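Local coordinates for phosphoribosylaminoimidazole-succinocarboxamide synthase (Saccharomyces cerevisiae, PDB 2CNQ), which catalyses the ATP-dependent joining of 4-carboxy-5-aminoimidazole ribotide and L-aspartate to give SAICAR in de novo purine biosynthesis, at residues R38-M46 / K260-T268; G210-E219 / D233-W244. All coordinates share one frame; numbering follows the deposited sequence.

Contact 1 of 2, residues R38-M46 / K260-T268; sequences RISAYDVIM and KQFLRDWLT. With ADP (adenosine-5'-diphosphate), chain F; AMZ (aminoimidazole 4-carboxamide ribonucleotide), chain C.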
loop_
_atom_site.group_PDB
_atom_site.type_symbol
_atom_site.label_atom_id
_atom_site.label_comp_id
_atom_site.label_asym_id
_atom_site.label_seq_id
_atom_site.Cartn_x
_atom_site.Cartn_y
_atom_site.Cartn_z
ATOM N N ARG A 38 1.967 5.037 -12.387
ATOM C CA ARG A 38 0.841 5.861 -12.159
ATOM C C ARG A 38 0.751 6.216 -10.692
ATOM O O ARG A 38 1.184 5.496 -9.819
ATOM C CB ARG A 38 -0.431 5.147 -12.568
ATOM C CG ARG A 38 -0.479 4.828 -14.050
ATOM C CD ARG A 38 -1.806 4.314 -14.480
ATOM N NE ARG A 38 -2.214 3.105 -13.811
ATOM C CZ ARG A 38 -2.111 1.886 -14.308
ATOM N NH1 ARG A 38 -2.612 0.868 -13.658
ATOM N NH2 ARG A 38 -1.508 1.671 -15.452
ATOM N N ILE A 39 0.140 7.332 -10.421
ATOM C CA ILE A 39 -0.128 7.711 -9.054
ATOM C C ILE A 39 -1.496 8.290 -9.018
ATOM O O ILE A 39 -1.934 8.932 -9.948
ATOM C CB ILE A 39 0.926 8.662 -8.527
ATOM C CG1 ILE A 39 0.741 8.937 -7.043
ATOM C CG2 ILE A 39 0.976 9.939 -9.319
ATOM C CD1 ILE A 39 1.929 9.599 -6.414
ATOM N N SER A 40 -2.180 8.041 -7.940
ATOM C CA SER A 40 -3.536 8.475 -7.779
ATOM C C SER A 40 -3.679 9.111 -6.449
ATOM O O SER A 40 -2.916 8.892 -5.544
ATOM C CB SER A 40 -4.434 7.275 -7.868
ATOM O OG SER A 40 -4.152 6.350 -6.848
ATOM N N ALA A 41 -4.697 9.923 -6.322
ATOM C CA ALA A 41 -5.029 10.484 -5.033
ATOM C C ALA A 41 -6.494 10.713 -5.073
ATOM O O ALA A 41 -7.041 11.090 -6.096
ATOM C CB ALA A 41 -4.305 11.751 -4.805
ATOM N N TYR A 42 -7.141 10.480 -3.959
ATOM C CA TYR A 42 -8.569 10.619 -3.889
ATOM C C TYR A 42 -9.231 9.838 -4.998
ATOM O O TYR A 42 -10.235 10.260 -5.547
ATOM C CB TYR A 42 -8.982 12.070 -3.875
ATOM C CG TYR A 42 -8.282 12.844 -2.809
ATOM C CD1 TYR A 42 -8.568 12.660 -1.500
ATOM C CD2 TYR A 42 -7.328 13.765 -3.139
ATOM C CE1 TYR A 42 -7.935 13.397 -0.535
ATOM C CE2 TYR A 42 -6.693 14.503 -2.219
ATOM C CZ TYR A 42 -6.984 14.320 -0.915
ATOM O OH TYR A 42 -6.346 15.096 0.010
ATOM N N ASP A 43 -8.687 8.671 -5.292
ATOM C CA ASP A 43 -9.263 7.749 -6.253
ATOM C C ASP A 43 -9.236 8.239 -7.662
ATOM O O ASP A 43 -9.926 7.696 -8.487
ATOM C CB ASP A 43 -10.639 7.281 -5.855
ATOM C CG ASP A 43 -10.593 6.399 -4.678
ATOM O OD1 ASP A 43 -11.385 6.620 -3.772
ATOM O OD2 ASP A 43 -9.760 5.481 -4.637
ATOM N N VAL A 44 -8.385 9.207 -7.965
ATOM C CA VAL A 44 -8.217 9.632 -9.321
ATOM C C VAL A 44 -6.763 9.568 -9.670
ATOM O O VAL A 44 -5.909 9.992 -8.919
ATOM C CB VAL A 44 -8.668 11.085 -9.373
ATOM C CG1 VAL A 44 -8.487 11.610 -10.728
ATOM C CG2 VAL A 44 -10.120 11.197 -8.898
ATOM N N ILE A 45 -6.475 9.048 -10.836
ATOM C CA ILE A 45 -5.138 8.896 -11.303
ATOM C C ILE A 45 -4.679 10.208 -11.849
ATOM O O ILE A 45 -5.378 10.877 -12.570
ATOM C CB ILE A 45 -5.089 7.822 -12.370
ATOM C CG1 ILE A 45 -5.571 6.496 -11.802
ATOM C CG2 ILE A 45 -3.704 7.658 -12.896
ATOM C CD1 ILE A 45 -5.813 5.461 -12.835
ATOM N N MET A 46 -3.466 10.589 -11.529
ATOM C CA MET A 46 -2.896 11.777 -12.098
ATOM C C MET A 46 -2.635 11.549 -13.554
ATOM O O MET A 46 -2.468 10.444 -14.018
ATOM C CB MET A 46 -1.583 12.111 -11.433
ATOM C CG MET A 46 -1.682 12.397 -9.949
ATOM S SD MET A 46 -2.699 13.774 -9.509
ATOM C CE MET A 46 -4.170 12.950 -8.995
ATOM N N LYS A 260 2.243 9.415 0.017
ATOM C CA LYS A 260 1.323 10.020 -0.892
ATOM C C LYS A 260 0.636 11.206 -0.306
ATOM O O LYS A 260 0.038 11.959 -1.047
ATOM C CB LYS A 260 0.270 9.020 -1.310
ATOM C CG LYS A 260 -0.478 9.485 -2.549
ATOM C CD LYS A 260 -1.763 8.752 -2.774
ATOM C CE LYS A 260 -1.560 7.304 -3.037
ATOM N NZ LYS A 260 -2.733 6.743 -3.772
ATOM N N GLN A 261 0.624 11.348 1.002
ATOM C CA GLN A 261 -0.075 12.452 1.586
ATOM C C GLN A 261 0.432 13.768 1.050
ATOM O O GLN A 261 -0.327 14.704 0.945
ATOM C CB GLN A 261 0.002 12.440 3.101
ATOM C CG GLN A 261 -1.040 13.296 3.725
ATOM C CD GLN A 261 -2.411 12.744 3.462
ATOM O OE1 GLN A 261 -2.618 11.546 3.527
ATOM N NE2 GLN A 261 -3.352 13.616 3.154
ATOM N N PHE A 262 1.686 13.852 0.683
ATOM C CA PHE A 262 2.194 15.058 0.116
ATOM C C PHE A 262 1.380 15.429 -1.102
ATOM O O PHE A 262 1.018 16.570 -1.299
ATOM C CB PHE A 262 3.621 14.831 -0.273
ATOM C CG PHE A 262 4.170 15.934 -1.065
ATOM C CD1 PHE A 262 4.421 15.751 -2.397
ATOM C CD2 PHE A 262 4.385 17.168 -0.502
ATOM C CE1 PHE A 262 4.893 16.773 -3.161
ATOM C CE2 PHE A 262 4.864 18.191 -1.256
ATOM C CZ PHE A 262 5.113 17.996 -2.597
ATOM N N LEU A 263 1.132 14.460 -1.968
ATOM C CA LEU A 263 0.391 14.718 -3.179
ATOM C C LEU A 263 -1.030 14.993 -2.856
ATOM O O LEU A 263 -1.608 15.909 -3.390
ATOM C CB LEU A 263 0.504 13.548 -4.121
ATOM C CG LEU A 263 -0.363 13.680 -5.350
ATOM C CD1 LEU A 263 0.020 14.876 -6.199
ATOM C CD2 LEU A 263 -0.333 12.409 -6.144
ATOM N N ARG A 264 -1.630 14.203 -1.994
ATOM C CA ARG A 264 -2.998 14.456 -1.609
ATOM C C ARG A 264 -3.155 15.869 -1.144
ATOM O O ARG A 264 -4.075 16.574 -1.537
ATOM C CB ARG A 264 -3.389 13.526 -0.502
ATOM C CG ARG A 264 -3.458 12.088 -0.868
ATOM C CD ARG A 264 -3.827 11.306 0.315
ATOM N NE ARG A 264 -3.861 9.880 0.045
ATOM C CZ ARG A 264 -3.188 8.975 0.721
ATOM N NH1 ARG A 264 -2.424 9.298 1.739
ATOM N NH2 ARG A 264 -3.276 7.728 0.336
ATOM N N ASP A 265 -2.273 16.279 -0.264
ATOM C CA ASP A 265 -2.392 17.586 0.302
ATOM C C ASP A 265 -2.167 18.661 -0.718
ATOM O O ASP A 265 -2.826 19.685 -0.679
ATOM C CB ASP A 265 -1.457 17.727 1.472
ATOM C CG ASP A 265 -1.876 16.927 2.688
ATOM O OD1 ASP A 265 -1.070 16.892 3.622
ATOM O OD2 ASP A 265 -2.962 16.367 2.716
ATOM N N TRP A 266 -1.232 18.452 -1.621
ATOM C CA TRP A 266 -0.986 19.416 -2.651
ATOM C C TRP A 266 -2.225 19.562 -3.507
ATOM O O TRP A 266 -2.645 20.651 -3.833
ATOM C CB TRP A 266 0.190 18.989 -3.521
ATOM C CG TRP A 266 0.457 19.962 -4.569
ATOM C CD1 TRP A 266 1.159 21.100 -4.450
ATOM C CD2 TRP A 266 -0.047 19.926 -5.899
ATOM N NE1 TRP A 266 1.142 21.787 -5.630
ATOM C CE2 TRP A 266 0.423 21.077 -6.543
ATOM C CE3 TRP A 266 -0.780 19.015 -6.629
ATOM C CZ2 TRP A 266 0.128 21.365 -7.853
ATOM C CZ3 TRP A 266 -1.075 19.320 -7.940
ATOM C CH2 TRP A 266 -0.609 20.470 -8.533
ATOM N N LEU A 267 -2.831 18.458 -3.879
ATOM C CA LEU A 267 -4.008 18.529 -4.693
ATOM C C LEU A 267 -5.060 19.274 -3.960
ATOM O O LEU A 267 -5.698 20.143 -4.520
ATOM C CB LEU A 267 -4.487 17.153 -5.017
ATOM C CG LEU A 267 -3.572 16.371 -5.952
ATOM C CD1 LEU A 267 -3.922 14.928 -5.901
ATOM C CD2 LEU A 267 -3.724 16.886 -7.389
ATOM N N THR A 268 -5.294 18.965 -2.708
ATOM C CA THR A 268 -6.320 19.643 -1.944
ATOM C C THR A 268 -6.039 21.104 -1.840
ATOM O O THR A 268 -6.918 21.925 -2.010
ATOM C CB THR A 268 -6.456 18.985 -0.598
ATOM O OG1 THR A 268 -6.890 17.656 -0.852
ATOM C CG2 THR A 268 -7.421 19.690 0.268
HETATM P PB ADP F . -6.157 6.349 -4.320
HETATM O O1B ADP F . -6.553 6.222 -5.754
HETATM O O2B ADP F . -6.893 5.423 -3.391
HETATM O O3B ADP F . -4.651 6.337 -4.186
HETATM P PA ADP F . -6.146 7.870 -2.243
HETATM O O1A ADP F . -5.972 9.241 -1.713
HETATM O O2A ADP F . -4.912 7.117 -1.908
HETATM O O3A ADP F . -6.606 7.781 -3.748
HETATM O "O5'" ADP F . -7.316 7.104 -1.539
HETATM C "C5'" ADP F . -7.113 6.622 -0.228
HETATM C "C4'" ADP F . -8.371 6.085 0.423
HETATM O "O4'" ADP F . -9.255 7.185 0.608
HETATM C "C3'" ADP F . -9.037 5.073 -0.473
HETATM O "O3'" ADP F . -9.699 4.103 0.317
HETATM C "C2'" ADP F . -10.018 5.928 -1.212
HETATM O "O2'" ADP F . -11.134 5.180 -1.621
HETATM C "C1'" ADP F . -10.416 6.940 -0.163
HETATM N N9 ADP F . -10.837 8.214 -0.736
HETATM C C8 ADP F . -10.281 8.787 -1.789
HETATM N N7 ADP F . -10.893 9.941 -2.083
HETATM C C5 ADP F . -11.846 10.111 -1.183
HETATM C C6 ADP F . -12.813 11.168 -0.979
HETATM N N6 ADP F . -12.822 12.221 -1.831
HETATM N N1 ADP F . -13.656 11.004 0.057
HETATM C C2 ADP F . -13.612 9.914 0.881
HETATM N N3 ADP F . -12.721 8.905 0.740
HETATM C C4 ADP F . -11.827 8.967 -0.275
HETATM O O5 AMZ C . -5.309 2.236 -1.385
HETATM C C6 AMZ C . -6.234 2.359 -0.610
HETATM N N2 AMZ C . -7.492 2.056 -0.914
HETATM C C3A AMZ C . -6.008 2.833 0.741
HETATM C C7A AMZ C . -4.813 3.234 1.254
HETATM N N3 AMZ C . -3.565 3.237 0.750
HETATM N N1 AMZ C . -6.968 2.976 1.672
HETATM C C5 AMZ C . -6.379 3.444 2.749
HETATM N N AMZ C . -5.061 3.624 2.504
HETATM C C1 AMZ C . -4.080 4.057 3.467
HETATM C C2 AMZ C . -3.767 5.522 3.412
HETATM C C3 AMZ C . -3.328 5.808 4.819
HETATM O O2 AMZ C . -1.988 5.381 4.916
HETATM O O1 AMZ C . -2.781 5.767 2.431
HETATM O O AMZ C . -4.659 3.860 4.727
HETATM C C AMZ C . -4.233 4.882 5.616
HETATM C C4 AMZ C . -5.418 5.558 6.224
HETATM O O3 AMZ C . -6.002 6.408 5.251
HETATM P P AMZ C . -7.180 7.382 5.708
HETATM O OP1 AMZ C . -8.381 6.537 5.976
HETATM O O4 AMZ C . -7.371 8.286 4.513
HETATM O OP2 AMZ C . -6.763 8.124 6.936
HETATM O O HOH W 1 -1.033 5.888 -6.217
HETATM O O HOH W 2 -2.559 4.664 -5.586
#
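Ile-39, Ala-41 and Met-46 pack tightly against Leu-263 and Leu-267 on one side of helix 261-269. Ile-39 CD1 meets Leu-263 CD2 tip to tip. Ala-41 CB lies 3.4 Å from Leu-267 CD1, closer than usual for two carbons. The Met-46 chain bends at chi2 and chi3 and brings CE to the same CD1. The outer side is more polar and opens to solvent at Thr-268. Here Tyr-42, only partly exposed, sits in the type I' turn from Ala-41 to Val-44. Its ring reaches across to the helix, with Arg-264 O at its edge, near the ring plane. Tyr-42 OH and Thr-268 OG1 share a hydrogen bond of 2.8 Å.

At the inner end both segments grip the phosphates of the ADP of chain F. In the modelled conformer, Lys-260 NZ donates to Ser-40 O (2.8 Å) from above the carbonyl plane. The extended Arg-264 chain carries its guanidinium to both ligands. NE bonds ADP O1A, while NH2 meets ADP O2A almost straight (178°) and also AMZ O1. Tyr-42 N and Asp-43 N donate to ADP O1A and O3A.

The hairpin of strands 40-41 and 44-45 thus lies against helix 261-269. Helix 282-300 touches Phe-262, and strand 228-245 borders Arg-264.

Contact 2 of 2, residues G210-E219 / D233-W244; sequences GIIIADTKFE and DEVLTPDSSRFW. With AMZ (aminoimidazole 4-carboxamide ribonucleotide), chain C; ADP (adenosine-5'-diphosphate), chain B.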
loop_
_atom_site.group_PDB
_atom_site.type_symbol
_atom_site.label_atom_id
_atom_site.label_comp_id
_atom_site.label_asym_id
_atom_site.label_seq_id
_atom_site.Cartn_x
_atom_site.Cartn_y
_atom_site.Cartn_z
ATOM N N GLY A 210 13.935 5.494 12.216
ATOM C CA GLY A 210 13.610 6.889 12.178
ATOM C C GLY A 210 12.319 7.235 11.525
ATOM O O GLY A 210 12.072 8.410 11.354
ATOM N N ILE A 211 11.490 6.268 11.208
ATOM C CA ILE A 211 10.224 6.547 10.572
ATOM C C ILE A 211 9.129 6.067 11.466
ATOM O O ILE A 211 9.147 4.966 11.958
ATOM C CB ILE A 211 10.121 6.032 9.123
ATOM C CG1 ILE A 211 10.841 7.024 8.190
ATOM C CG2 ILE A 211 8.674 5.911 8.703
ATOM C CD1 ILE A 211 10.872 6.608 6.745
ATOM N N ILE A 212 8.164 6.934 11.622
ATOM C CA ILE A 212 6.911 6.578 12.230
ATOM C C ILE A 212 5.988 6.144 11.138
ATOM O O ILE A 212 5.690 6.899 10.236
ATOM C CB ILE A 212 6.332 7.760 12.978
ATOM C CG1 ILE A 212 7.178 8.053 14.206
ATOM C CG2 ILE A 212 4.906 7.456 13.362
ATOM C CD1 ILE A 212 6.823 9.320 14.897
ATOM N N ILE A 213 5.525 4.918 11.208
ATOM C CA ILE A 213 4.487 4.474 10.316
ATOM C C ILE A 213 3.206 4.896 10.964
ATOM O O ILE A 213 2.771 4.310 11.936
ATOM C CB ILE A 213 4.504 2.980 10.115
ATOM C CG1 ILE A 213 5.869 2.481 9.702
ATOM C CG2 ILE A 213 3.464 2.635 9.082
ATOM C CD1 ILE A 213 5.960 1.021 9.558
ATOM N N ALA A 214 2.607 5.950 10.482
ATOM C CA ALA A 214 1.440 6.449 11.127
ATOM C C ALA A 214 0.288 5.494 10.986
ATOM O O ALA A 214 -0.438 5.235 11.928
ATOM C CB ALA A 214 1.066 7.756 10.559
ATOM N N ASP A 215 0.128 4.985 9.786
ATOM C CA ASP A 215 -0.938 4.100 9.462
ATOM C C ASP A 215 -0.570 3.402 8.176
ATOM O O ASP A 215 0.381 3.752 7.501
ATOM C CB ASP A 215 -2.262 4.848 9.402
ATOM C CG ASP A 215 -2.286 5.986 8.454
ATOM O OD1 ASP A 215 -3.091 6.886 8.717
ATOM O OD2 ASP A 215 -1.578 5.950 7.444
ATOM N N THR A 216 -1.335 2.389 7.857
ATOM C CA THR A 216 -1.079 1.656 6.660
ATOM C C THR A 216 -2.301 0.865 6.309
ATOM O O THR A 216 -3.099 0.547 7.153
ATOM C CB THR A 216 0.107 0.710 6.852
ATOM O OG1 THR A 216 0.578 0.280 5.593
ATOM C CG2 THR A 216 -0.208 -0.487 7.665
ATOM N N LYS A 217 -2.392 0.536 5.043
ATOM C CA LYS A 217 -3.406 -0.318 4.513
ATOM C C LYS A 217 -2.785 -1.560 4.015
ATOM O O LYS A 217 -1.969 -1.530 3.113
ATOM C CB LYS A 217 -4.139 0.396 3.403
ATOM C CG LYS A 217 -5.243 -0.411 2.769
ATOM C CD LYS A 217 -4.838 -1.327 1.655
ATOM C CE LYS A 217 -4.441 -0.583 0.429
ATOM N NZ LYS A 217 -3.917 -1.469 -0.639
ATOM N N PHE A 218 -3.158 -2.665 4.606
ATOM C CA PHE A 218 -2.806 -3.971 4.115
ATOM C C PHE A 218 -3.974 -4.495 3.320
ATOM O O PHE A 218 -5.090 -4.108 3.516
ATOM C CB PHE A 218 -2.564 -4.924 5.259
ATOM C CG PHE A 218 -1.447 -4.577 6.168
ATOM C CD1 PHE A 218 -0.166 -4.443 5.706
ATOM C CD2 PHE A 218 -1.677 -4.432 7.504
ATOM C CE1 PHE A 218 0.853 -4.216 6.573
ATOM C CE2 PHE A 218 -0.655 -4.186 8.380
ATOM C CZ PHE A 218 0.601 -4.078 7.922
ATOM N N GLU A 219 -3.676 -5.460 2.489
ATOM C CA GLU A 219 -4.658 -6.306 1.909
ATOM C C GLU A 219 -4.316 -7.710 2.222
ATOM O O GLU A 219 -3.173 -8.113 2.180
ATOM C CB GLU A 219 -4.763 -6.126 0.416
ATOM C CG GLU A 219 -5.193 -4.744 0.060
ATOM C CD GLU A 219 -5.551 -4.553 -1.370
ATOM O OE1 GLU A 219 -5.545 -3.381 -1.793
ATOM O OE2 GLU A 219 -5.837 -5.551 -2.050
ATOM N N ASP A 233 -1.187 -7.965 -2.308
ATOM C CA ASP A 233 -1.093 -6.609 -2.758
ATOM C C ASP A 233 0.283 -6.041 -2.484
ATOM O O ASP A 233 1.261 -6.708 -2.750
ATOM C CB ASP A 233 -2.235 -5.776 -2.211
ATOM C CG ASP A 233 -2.450 -4.527 -2.969
ATOM O OD1 ASP A 233 -2.907 -4.611 -4.121
ATOM O OD2 ASP A 233 -2.186 -3.456 -2.388
ATOM N N GLU A 234 0.317 -4.803 -2.076
ATOM C CA GLU A 234 1.516 -4.146 -1.685
ATOM C C GLU A 234 1.525 -3.988 -0.193
ATOM O O GLU A 234 0.506 -3.996 0.455
ATOM C CB GLU A 234 1.656 -2.802 -2.366
ATOM C CG GLU A 234 0.706 -1.771 -1.827
ATOM C CD GLU A 234 0.805 -0.462 -2.522
ATOM O OE1 GLU A 234 -0.241 0.213 -2.577
ATOM O OE2 GLU A 234 1.887 -0.098 -2.984
ATOM N N VAL A 235 2.712 -3.816 0.320
ATOM C CA VAL A 235 2.905 -3.784 1.751
ATOM C C VAL A 235 3.775 -2.617 2.094
ATOM O O VAL A 235 4.887 -2.524 1.623
ATOM C CB VAL A 235 3.538 -5.067 2.236
ATOM C CG1 VAL A 235 3.663 -5.004 3.724
ATOM C CG2 VAL A 235 2.748 -6.260 1.803
ATOM N N LEU A 236 3.237 -1.767 2.940
ATOM C CA LEU A 236 3.979 -0.703 3.594
ATOM C C LEU A 236 4.786 0.062 2.585
ATOM O O LEU A 236 5.969 0.317 2.736
ATOM C CB LEU A 236 4.792 -1.249 4.736
ATOM C CG LEU A 236 3.927 -1.536 5.935
ATOM C CD1 LEU A 236 4.593 -2.536 6.834
ATOM C CD2 LEU A 236 3.634 -0.260 6.684
ATOM N N THR A 237 4.085 0.518 1.572
ATOM C CA THR A 237 4.660 1.432 0.632
ATOM C C THR A 237 4.141 2.800 0.936
ATOM O O THR A 237 3.219 2.983 1.682
ATOM C CB THR A 237 4.343 1.069 -0.781
ATOM O OG1 THR A 237 2.996 1.452 -1.023
ATOM C CG2 THR A 237 4.559 -0.389 -1.072
ATOM N N PRO A 238 4.695 3.816 0.295
ATOM C CA PRO A 238 4.220 5.153 0.559
ATOM C C PRO A 238 2.937 5.442 -0.138
ATOM O O PRO A 238 2.354 6.469 0.114
ATOM C CB PRO A 238 5.386 6.045 0.146
ATOM C CG PRO A 238 6.539 5.109 -0.054
ATOM C CD PRO A 238 5.921 3.838 -0.503
ATOM N N ASP A 239 2.457 4.525 -0.975
ATOM C CA ASP A 239 1.080 4.594 -1.415
ATOM C C ASP A 239 0.167 4.043 -0.350
ATOM O O ASP A 239 -0.904 4.564 -0.139
ATOM C CB ASP A 239 0.855 3.777 -2.682
ATOM C CG ASP A 239 1.127 4.493 -3.935
ATOM O OD1 ASP A 239 0.923 3.878 -4.992
ATOM O OD2 ASP A 239 1.449 5.672 -3.929
ATOM N N SER A 240 0.551 2.982 0.315
ATOM C CA SER A 240 -0.326 2.293 1.215
ATOM C C SER A 240 -0.232 2.779 2.638
ATOM O O SER A 240 -0.957 2.282 3.471
ATOM C CB SER A 240 -0.061 0.823 1.183
ATOM O OG SER A 240 1.137 0.500 1.805
ATOM N N SER A 241 0.636 3.718 2.916
ATOM C CA SER A 241 0.974 4.079 4.270
ATOM C C SER A 241 1.257 5.509 4.382
ATOM O O SER A 241 1.541 6.170 3.400
ATOM C CB SER A 241 2.254 3.354 4.669
ATOM O OG SER A 241 2.218 2.008 4.289
ATOM N N ARG A 242 1.289 5.973 5.621
ATOM C CA ARG A 242 1.827 7.261 5.935
ATOM C C ARG A 242 3.058 7.062 6.747
ATOM O O ARG A 242 3.062 6.341 7.727
ATOM C CB ARG A 242 0.835 8.097 6.671
ATOM C CG ARG A 242 -0.258 8.551 5.792
ATOM C CD ARG A 242 -1.303 9.231 6.595
ATOM N NE ARG A 242 -2.366 9.697 5.734
ATOM C CZ ARG A 242 -3.644 9.485 5.935
ATOM N NH1 ARG A 242 -4.484 10.061 5.121
ATOM N NH2 ARG A 242 -4.089 8.710 6.899
ATOM N N PHE A 243 4.121 7.690 6.281
ATOM C CA PHE A 243 5.409 7.612 6.891
ATOM C C PHE A 243 5.840 8.977 7.313
ATOM O O PHE A 243 5.902 9.878 6.493
ATOM C CB PHE A 243 6.408 7.065 5.909
ATOM C CG PHE A 243 6.139 5.695 5.452
ATOM C CD1 PHE A 243 6.136 5.386 4.112
ATOM C CD2 PHE A 243 5.931 4.680 6.342
ATOM C CE1 PHE A 243 5.966 4.083 3.688
ATOM C CE2 PHE A 243 5.731 3.395 5.913
ATOM C CZ PHE A 243 5.768 3.095 4.582
ATOM N N TRP A 244 6.156 9.096 8.586
ATOM C CA TRP A 244 6.584 10.335 9.158
ATOM C C TRP A 244 7.978 10.195 9.655
ATOM O O TRP A 244 8.417 9.162 10.072
ATOM C CB TRP A 244 5.700 10.699 10.313
ATOM C CG TRP A 244 4.305 10.927 9.937
ATOM C CD1 TRP A 244 3.823 11.268 8.719
ATOM C CD2 TRP A 244 3.194 10.865 10.802
ATOM N NE1 TRP A 244 2.488 11.417 8.780
ATOM C CE2 TRP A 244 2.073 11.189 10.058
ATOM C CE3 TRP A 244 3.041 10.549 12.151
ATOM C CZ2 TRP A 244 0.824 11.249 10.611
ATOM C CZ3 TRP A 244 1.810 10.588 12.697
ATOM C CH2 TRP A 244 0.701 10.923 11.928
HETATM O O5 AMZ C . -5.309 2.236 -1.385
HETATM C C6 AMZ C . -6.234 2.359 -0.610
HETATM N N2 AMZ C . -7.492 2.056 -0.914
HETATM C C3A AMZ C . -6.008 2.833 0.741
HETATM C C7A AMZ C . -4.813 3.234 1.254
HETATM N N3 AMZ C . -3.565 3.237 0.750
HETATM N N1 AMZ C . -6.968 2.976 1.672
HETATM C C5 AMZ C . -6.379 3.444 2.749
HETATM N N AMZ C . -5.061 3.624 2.504
HETATM C C1 AMZ C . -4.080 4.057 3.467
HETATM C C2 AMZ C . -3.767 5.522 3.412
HETATM C C3 AMZ C . -3.328 5.808 4.819
HETATM O O2 AMZ C . -1.988 5.381 4.916
HETATM O O1 AMZ C . -2.781 5.767 2.431
HETATM O O AMZ C . -4.659 3.860 4.727
HETATM C C AMZ C . -4.233 4.882 5.616
HETATM C C4 AMZ C . -5.418 5.558 6.224
HETATM O O3 AMZ C . -6.002 6.408 5.251
HETATM P P AMZ C . -7.180 7.382 5.708
HETATM O OP1 AMZ C . -8.381 6.537 5.976
HETATM O O4 AMZ C . -7.371 8.286 4.513
HETATM O OP2 AMZ C . -6.763 8.124 6.936
HETATM P PB ADP B . -6.397 -0.386 -6.730
HETATM O O1B ADP B . -5.668 -0.036 -5.518
HETATM O O2B ADP B . -7.681 -1.042 -6.446
HETATM O O3B ADP B . -6.633 0.654 -7.712
HETATM P PA ADP B . -3.990 -1.597 -7.669
HETATM O O1A ADP B . -3.302 -1.472 -6.383
HETATM O O2A ADP B . -3.593 -0.740 -8.775
HETATM O O3A ADP B . -5.546 -1.503 -7.471
HETATM O "O5'" ADP B . -3.891 -3.070 -8.206
HETATM C "C5'" ADP B . -3.851 -4.228 -7.404
HETATM C "C4'" ADP B . -5.156 -4.957 -7.522
HETATM O "O4'" ADP B . -4.852 -6.341 -7.368
HETATM C "C3'" ADP B . -6.131 -4.637 -6.431
HETATM O "O3'" ADP B . -7.444 -4.896 -6.866
HETATM C "C2'" ADP B . -5.787 -5.662 -5.384
HETATM O "O2'" ADP B . -6.803 -5.880 -4.456
HETATM C "C1'" ADP B . -5.539 -6.845 -6.241
HETATM N N9 ADP B . -4.721 -7.879 -5.682
HETATM C C8 ADP B . -3.647 -7.717 -4.906
HETATM N N7 ADP B . -3.044 -8.845 -4.635
HETATM C C5 ADP B . -3.773 -9.780 -5.265
HETATM C C6 ADP B . -3.667 -11.182 -5.413
HETATM N N6 ADP B . -2.676 -11.853 -4.862
HETATM N N1 ADP B . -4.621 -11.838 -6.063
HETATM C C2 ADP B . -5.594 -11.149 -6.651
HETATM N N3 ADP B . -5.754 -9.834 -6.652
HETATM C C4 ADP B . -4.842 -9.167 -5.948
HETATM O O HOH W 3 0.614 -1.472 3.667
HETATM O O HOH W 4 -1.858 -2.605 0.629
HETATM O O HOH W 5 -2.366 1.432 -1.459
HETATM O O HOH W 6 -0.923 -5.835 1.999
HETATM O O HOH W 7 -4.673 -2.542 -4.198
#
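The six-membered ring of Trp-244 carries Ala-214 CB over one face, 3.4 Å from its centroid and close to the normal, a CH-pi contact. The Phe-243 ring has Ser-241 CB over one face and Ile-213 CG1 at its edge. Thr-216 CG2 covers one face of Phe-218, whose edge meets Val-235 CG1 and Leu-236 CD1. The guanidinium of Arg-242 has AMZ C3 over one face, with Asp-215 OD1 and AMZ OP2 at its edge.

Ile-212 and Trp-244 form an antiparallel hydrogen-bonded pair, with Ile-212 N to Trp-244 O at 2.7 Å. Lys-217 N donates to Ser-240 O. Water 3 links Thr-216 OG1, Ser-240 OG, Lys-217 O and Leu-236 N.

Asp-215 CG sits between its backbone N and carbonyl carbon (chi1 57°), which turns the carboxylate toward both Arg-242 and the nucleotide. OD1 takes Arg-242 NH2 on its syn lone pair at 2.8 Å, and OD2 accepts from AMZ O2 at 2.6 Å. The same NH2 donates to AMZ OP2 at 2.7 Å. A leucine in place of Arg-242 would probably leave Asp-215 OD1 without this salt-bridge mate and the AMZ phosphate less firmly held.

Bends at chi2 (-86°) and chi3 (-70°) lay the Lys-217 chain along the AMZ base and bring NZ to Glu-219 OE1 (2.8 Å) and Asp-233 OD2 (3.2 Å). These two acceptors, Glu-219 OE1 and Asp-233 OD2, are 3.4 Å apart with no bond between them. Lys-217 NZ, which pairs with both, probably eases their repulsion. Water 5 links Glu-234 OE1 to AMZ N3 and O5. Glu-219 OE2 accepts from O2' of the ADP of chain B, and Asp-233 N bonds its N7 weakly. The hairpin thus binds base, ribose and phosphate of AMZ beside an Asp-Arg salt bridge, and ADP beside a Lys-Glu-Asp network near the magnesium ion.

Overall arrangement
Both contacts are largely buried, but contact 2 lies nearer the middle of the chain, its centre about 6 Å from the chain centre against 14 Å for contact 1. Contact 2 belongs to the five-stranded mixed sheet and none of its touching residues is exposed. Contact 1 sets a small hairpin on a helix and has an exposed end. Both bind phosphate. Contact 1 holds that of ADP through turn amides and helix side chains, contact 2 that of AMZ through a side chain kept in a salt bridge. Strand 228-245 and helix 261-269 are consecutive in the chain. Gln-261 OE1 and Arg-242 NH1, 2.9 Å apart, probably join the contacts by a hydrogen bond. Both reach AMZ, yet each binds a different ADP.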